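Side-chain contacts in adenylosuccinate lyase (PDB 4EEI), which probably cleaves adenylosuccinate to AMP and fumarate, and releases fumarate from the succinocarboxamide intermediate (SAICAR) on the purine biosynthesis route: residues T126-T131 with H424-S429; I135-S140 with A145-F150. All coordinates share one frame; numbering follows the deposited sequence.

Interaction 1 of 2, residues T126-T131 with H424-S429; sequences TKAEET and HVFDRS. With K (potassium ion), chain V.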
loop_
_atom_site.group_PDB
_atom_site.type_symbol
_atom_site.label_atom_id
_atom_site.label_comp_id
_atom_site.label_asym_id
_atom_site.label_seq_id
_atom_site.Cartn_x
_atom_site.Cartn_y
_atom_site.Cartn_z
ATOM N N THR B 126 29.750 12.070 -10.679
ATOM C CA THR B 126 30.593 13.249 -10.599
ATOM C C THR B 126 30.892 13.564 -9.145
ATOM O O THR B 126 32.032 13.842 -8.789
ATOM C CB THR B 126 29.947 14.456 -11.284
ATOM O OG1 THR B 126 29.950 14.248 -12.704
ATOM C CG2 THR B 126 30.723 15.731 -10.959
ATOM N N LYS B 127 29.867 13.507 -8.303
ATOM C CA LYS B 127 30.070 13.727 -6.875
ATOM C C LYS B 127 30.938 12.631 -6.238
ATOM O O LYS B 127 31.797 12.919 -5.408
ATOM C CB LYS B 127 28.725 13.806 -6.167
ATOM C CG LYS B 127 28.690 14.840 -5.055
ATOM C CD LYS B 127 28.802 16.275 -5.592
ATOM C CE LYS B 127 28.732 17.281 -4.449
ATOM N NZ LYS B 127 28.443 18.675 -4.897
ATOM N N ALA B 128 30.715 11.381 -6.634
ATOM C CA ALA B 128 31.534 10.267 -6.153
ATOM C C ALA B 128 33.012 10.399 -6.528
ATOM O O ALA B 128 33.890 10.138 -5.699
ATOM C CB ALA B 128 30.970 8.933 -6.638
ATOM N N GLU B 129 33.309 10.793 -7.766
ATOM C CA GLU B 129 34.705 10.939 -8.167
ATOM C C GLU B 129 35.358 12.099 -7.419
ATOM O O GLU B 129 36.523 12.035 -7.034
ATOM C CB GLU B 129 34.827 11.160 -9.683
ATOM C CG GLU B 129 34.295 9.997 -10.545
ATOM C CD GLU B 129 35.266 8.819 -10.644
ATOM O OE1 GLU B 129 36.342 8.870 -10.016
ATOM O OE2 GLU B 129 34.954 7.837 -11.354
ATOM N N GLU B 130 34.588 13.157 -7.203
ATOM C CA GLU B 130 35.093 14.369 -6.564
ATOM C C GLU B 130 35.446 14.109 -5.094
ATOM O O GLU B 130 36.374 14.706 -4.556
ATOM C CB GLU B 130 34.014 15.448 -6.702
ATOM C CG GLU B 130 34.159 16.700 -5.881
ATOM C CD GLU B 130 32.984 17.651 -6.120
ATOM O OE1 GLU B 130 32.381 18.119 -5.131
ATOM O OE2 GLU B 130 32.661 17.913 -7.300
ATOM N N THR B 131 34.716 13.191 -4.465
ATOM C CA THR B 131 34.878 12.910 -3.036
ATOM C C THR B 131 35.466 11.521 -2.739
ATOM O O THR B 131 35.519 11.104 -1.580
ATOM C CB THR B 131 33.531 13.027 -2.297
ATOM O OG1 THR B 131 32.599 12.082 -2.840
ATOM C CG2 THR B 131 32.970 14.440 -2.435
ATOM N N HIS B 424 39.123 -0.496 -7.057
ATOM C CA HIS B 424 38.438 -1.664 -7.599
ATOM C C HIS B 424 36.920 -1.510 -7.570
ATOM O O HIS B 424 36.223 -1.952 -8.487
ATOM C CB HIS B 424 38.829 -2.916 -6.816
ATOM C CG HIS B 424 40.243 -3.353 -7.039
ATOM N ND1 HIS B 424 41.148 -3.491 -6.006
ATOM C CD2 HIS B 424 40.903 -3.697 -8.168
ATOM C CE1 HIS B 424 42.309 -3.891 -6.495
ATOM N NE2 HIS B 424 42.188 -4.025 -7.803
ATOM N N VAL B 425 36.413 -0.910 -6.499
ATOM C CA VAL B 425 34.975 -0.726 -6.338
ATOM C C VAL B 425 34.453 0.238 -7.399
ATOM O O VAL B 425 33.418 -0.014 -8.021
ATOM C CB VAL B 425 34.642 -0.205 -4.928
ATOM C CG1 VAL B 425 33.149 0.101 -4.796
ATOM C CG2 VAL B 425 35.069 -1.228 -3.877
ATOM N N PHE B 426 35.169 1.340 -7.602
ATOM C CA PHE B 426 34.800 2.303 -8.633
ATOM C C PHE B 426 34.864 1.662 -10.021
ATOM O O PHE B 426 33.930 1.797 -10.810
ATOM C CB PHE B 426 35.703 3.539 -8.562
ATOM C CG PHE B 426 35.166 4.632 -7.680
ATOM C CD1 PHE B 426 35.163 4.488 -6.291
ATOM C CD2 PHE B 426 34.641 5.791 -8.236
ATOM C CE1 PHE B 426 34.648 5.490 -5.467
ATOM C CE2 PHE B 426 34.132 6.810 -7.421
ATOM C CZ PHE B 426 34.134 6.655 -6.034
ATOM N N ASP B 427 35.958 0.958 -10.310
ATOM C CA ASP B 427 36.111 0.309 -11.610
ATOM C C ASP B 427 35.019 -0.725 -11.930
ATOM O O ASP B 427 34.528 -0.767 -13.050
ATOM C CB ASP B 427 37.510 -0.311 -11.773
ATOM C CG ASP B 427 38.592 0.727 -12.070
ATOM O OD1 ASP B 427 38.253 1.863 -12.479
ATOM O OD2 ASP B 427 39.793 0.394 -11.914
ATOM N N ARG B 428 34.618 -1.553 -10.968
ATOM C CA ARG B 428 33.594 -2.549 -11.262
ATOM C C ARG B 428 32.192 -1.929 -11.304
ATOM O O ARG B 428 31.252 -2.538 -11.807
ATOM C CB ARG B 428 33.626 -3.686 -10.230
ATOM C CG ARG B 428 33.129 -3.257 -8.845
ATOM C CD ARG B 428 33.302 -4.350 -7.792
ATOM N NE ARG B 428 32.742 -3.932 -6.505
ATOM C CZ ARG B 428 33.027 -4.504 -5.340
ATOM N NH1 ARG B 428 33.882 -5.520 -5.284
ATOM N NH2 ARG B 428 32.461 -4.049 -4.225
ATOM N N SER B 429 32.054 -0.726 -10.762
ATOM C CA SER B 429 30.749 -0.069 -10.669
ATOM C C SER B 429 30.418 0.777 -11.897
ATOM O O SER B 429 29.252 1.077 -12.171
ATOM C CB SER B 429 30.709 0.822 -9.421
ATOM O OG SER B 429 30.693 0.023 -8.253
HETATM K K K V . 34.426 -0.738 -15.500
HETATM O O HOH W 1 32.469 -2.485 -14.745
#

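Interaction 2 of 2, residues I135-S140 with A145-F150; sequences ITMGRS and AEPMSF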
loop_
_atom_site.group_PDB
_atom_site.type_symbol
_atom_site.label_atom_id
_atom_site.label_comp_id
_atom_site.label_asym_id
_atom_site.label_seq_id
_atom_site.Cartn_x
_atom_site.Cartn_y
_atom_site.Cartn_z
ATOM N N ILE B 135 38.178 10.622 3.444
ATOM C CA ILE B 135 37.903 9.534 4.382
ATOM C C ILE B 135 36.843 9.969 5.400
ATOM O O ILE B 135 36.907 11.075 5.949
ATOM C CB ILE B 135 39.197 9.007 5.058
ATOM C CG1 ILE B 135 38.916 7.746 5.875
ATOM C CG2 ILE B 135 39.853 10.074 5.910
ATOM C CD1 ILE B 135 40.176 6.929 6.147
ATOM N N THR B 136 35.846 9.110 5.613
ATOM C CA THR B 136 34.738 9.424 6.515
ATOM C C THR B 136 34.482 8.234 7.431
ATOM O O THR B 136 34.977 7.135 7.173
ATOM C CB THR B 136 33.457 9.744 5.729
ATOM O OG1 THR B 136 32.440 10.223 6.620
ATOM C CG2 THR B 136 32.948 8.496 5.008
ATOM N N MET B 137 33.730 8.451 8.507
ATOM C CA MET B 137 33.325 7.341 9.366
ATOM C C MET B 137 32.087 6.649 8.806
ATOM O O MET B 137 31.025 7.275 8.648
ATOM C CB MET B 137 33.030 7.815 10.794
ATOM C CG MET B 137 34.252 8.204 11.602
ATOM S SD MET B 137 35.480 6.882 11.634
ATOM C CE MET B 137 34.478 5.536 12.268
ATOM N N GLY B 138 32.223 5.362 8.493
ATOM C CA GLY B 138 31.070 4.531 8.180
ATOM C C GLY B 138 30.265 4.320 9.451
ATOM O O GLY B 138 30.826 4.336 10.556
ATOM N N ARG B 139 28.954 4.138 9.304
ATOM C CA ARG B 139 28.067 4.034 10.454
ATOM C C ARG B 139 27.063 2.909 10.270
ATOM O O ARG B 139 26.394 2.812 9.234
ATOM C CB ARG B 139 27.293 5.346 10.658
ATOM C CG ARG B 139 28.124 6.532 11.199
ATOM C CD ARG B 139 27.238 7.779 11.284
ATOM N NE ARG B 139 27.974 9.025 11.551
ATOM C CZ ARG B 139 28.578 9.753 10.611
ATOM N NH1 ARG B 139 28.571 9.353 9.343
ATOM N NH2 ARG B 139 29.198 10.879 10.937
ATOM N N SER B 140 26.960 2.043 11.272
ATOM C CA SER B 140 25.934 1.006 11.274
ATOM C C SER B 140 25.108 1.164 12.539
ATOM O O SER B 140 25.657 1.341 13.627
ATOM C CB SER B 140 26.562 -0.380 11.210
ATOM O OG SER B 140 27.517 -0.540 12.234
ATOM N N ALA B 145 31.525 2.890 12.972
ATOM C CA ALA B 145 32.048 1.551 12.741
ATOM C C ALA B 145 33.505 1.612 12.300
ATOM O O ALA B 145 34.417 1.519 13.117
ATOM C CB ALA B 145 31.209 0.828 11.700
ATOM N N GLU B 146 33.708 1.779 10.998
ATOM C CA GLU B 146 35.041 1.893 10.429
ATOM C C GLU B 146 35.069 2.991 9.375
ATOM O O GLU B 146 34.049 3.298 8.760
ATOM C CB GLU B 146 35.472 0.567 9.801
ATOM C CG GLU B 146 35.714 -0.553 10.798
ATOM C CD GLU B 146 36.214 -1.822 10.135
ATOM O OE1 GLU B 146 36.255 -1.870 8.888
ATOM O OE2 GLU B 146 36.566 -2.774 10.862
ATOM N N PRO B 147 36.241 3.579 9.167
ATOM C CA PRO B 147 36.411 4.571 8.102
ATOM C C PRO B 147 36.140 3.965 6.731
ATOM O O PRO B 147 36.262 2.753 6.559
ATOM C CB PRO B 147 37.887 4.965 8.223
ATOM C CG PRO B 147 38.260 4.627 9.626
ATOM C CD PRO B 147 37.471 3.396 9.952
ATOM N N MET B 148 35.775 4.806 5.770
ATOM C CA MET B 148 35.480 4.351 4.416
ATOM C C MET B 148 35.647 5.558 3.513
ATOM O O MET B 148 35.870 6.666 3.994
ATOM C CB MET B 148 34.036 3.872 4.328
ATOM C CG MET B 148 33.046 5.001 4.599
ATOM S SD MET B 148 31.332 4.454 4.622
ATOM C CE MET B 148 31.099 3.973 2.898
ATOM N N SER B 149 35.515 5.362 2.206
ATOM C CA SER B 149 35.552 6.491 1.282
ATOM C C SER B 149 34.200 7.211 1.287
ATOM O O SER B 149 33.159 6.576 1.154
ATOM C CB SER B 149 35.856 6.009 -0.128
ATOM O OG SER B 149 35.482 6.994 -1.067
ATOM N N PHE B 150 34.213 8.530 1.435
ATOM C CA PHE B 150 32.970 9.306 1.430
ATOM C C PHE B 150 32.307 9.168 0.064
ATOM O O PHE B 150 31.076 9.092 -0.047
ATOM C CB PHE B 150 33.273 10.778 1.732
ATOM C CG PHE B 150 32.049 11.620 2.022
ATOM C CD1 PHE B 150 31.464 12.386 1.028
ATOM C CD2 PHE B 150 31.498 11.657 3.299
ATOM C CE1 PHE B 150 30.351 13.183 1.300
ATOM C CE2 PHE B 150 30.380 12.440 3.575
ATOM C CZ PHE B 150 29.812 13.205 2.575
#

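Interaction 1 of 2, residues T126-T131 with H424-S429
Phe426 carries nearly all of the apolar contact, reaching from helix 422-429 to the last turns of helix 94-131. Its ring comes in edge first. CE2 lies 3.9 Å from the methyl CB of Ala128. CZ approaches the backbone O of Ala128 at 3.5 Å, near the plane of the ring, so the carbonyl meets ring hydrogens and not the pi face. Leu155 of helix 151-173 also packs on this ring, and Lys132 makes a cation-pi contact with it.

The polar part of the contact is Glu129. Its chain bends at chi2 (-79°), which folds the carboxylate back toward Phe426. OE2 then sits 3.7 Å from CD2 at the ring edge, with carboxylate and ring planes 57° apart. The same OE2 forms a salt bridge with Arg433. No hydrogen bond joins the two segments directly.

Helix 94-131 is one of the long helices of the fumarase/aspartase-type lyase fold, and the C-terminal helix 422-429 is laid against its end.

Within the helices, Thr131 OG1 donates to Lys127 O at 2.8 Å, and Ser429 OG donates to Val425 O at 2.7 Å. Metal coordination is on the side of helix 422-429 away from the ring: potassium is bound by Asp427 O at 2.5 Å and by a water at 2.7 Å. The carbonyl oxygens of Val430, Lys431 and Arg433 complete the site.

Interaction 2 of 2, residues I135-S140 with A145-F150
Thr136 and Met148 form the hydrogen-bonded pair at the middle of this antiparallel strand pairing. Thr136 N donates to Met148 O at 2.9 Å and 172°, close to straight. Met148 N returns a bond to Thr136 O at 2.8 Å. Further along, Gly138 N reaches Glu146 O from above the carbonyl plane, and Ala145 N donates to Gly138 O at 2.9 Å.

The side chain of Met148 can be followed outward. CB leaves on the same face of the sheet as the side chain of Thr136. CG stands between the backbone N and the carbonyl carbon (chi1 63°), and there it meets Thr136 CG2 at 3.5 Å. Beyond it the chain runs extended to SD, which lies 3.6 Å from Gly138 CA. The bend at chi3 turns the terminal methyl CE away from the glycine. Glu300 of the second subunit packs on this residue.

Phe150 also turns a ring edge to Thr136, with CD2 3.7 Å from Thr136 CB. Pro147 packs between two residues of the facing strand. Its CB touches Ile135 CD1 at 3.7 Å, and its CG faces Met137 SD at 4.1 Å.

Ser140 closes the first strand. In the conformer given, its OG hydrogen-bonds a bound succinate, and Gln212 of the second subunit packs on it. The arrangement is a beta hairpin at a subunit interface, with its tip at the succinate site, as in lyases of this superfamily whose active sites are built from several subunits.

Overall arrangement
From the N terminus, the chain passes through several shorter helices before helix 94-131, whose end supplies one half of interaction 1. Strand 135-140 follows almost at once, and a short turn leads into strand 143-149. Interaction 2 therefore closes a small local loop, the hairpin. The chain then runs through the other long helices and the C-terminal region before helix 422-429 returns to close interaction 1, 293 residues later. Interaction 2 is nested inside that large loop. The contact centres are about 16 Å apart, and they meet where Thr131 packs on Phe150. Together they tie the end of a long helix to the hairpin and the C-terminal helix. Both also touch the second subunit.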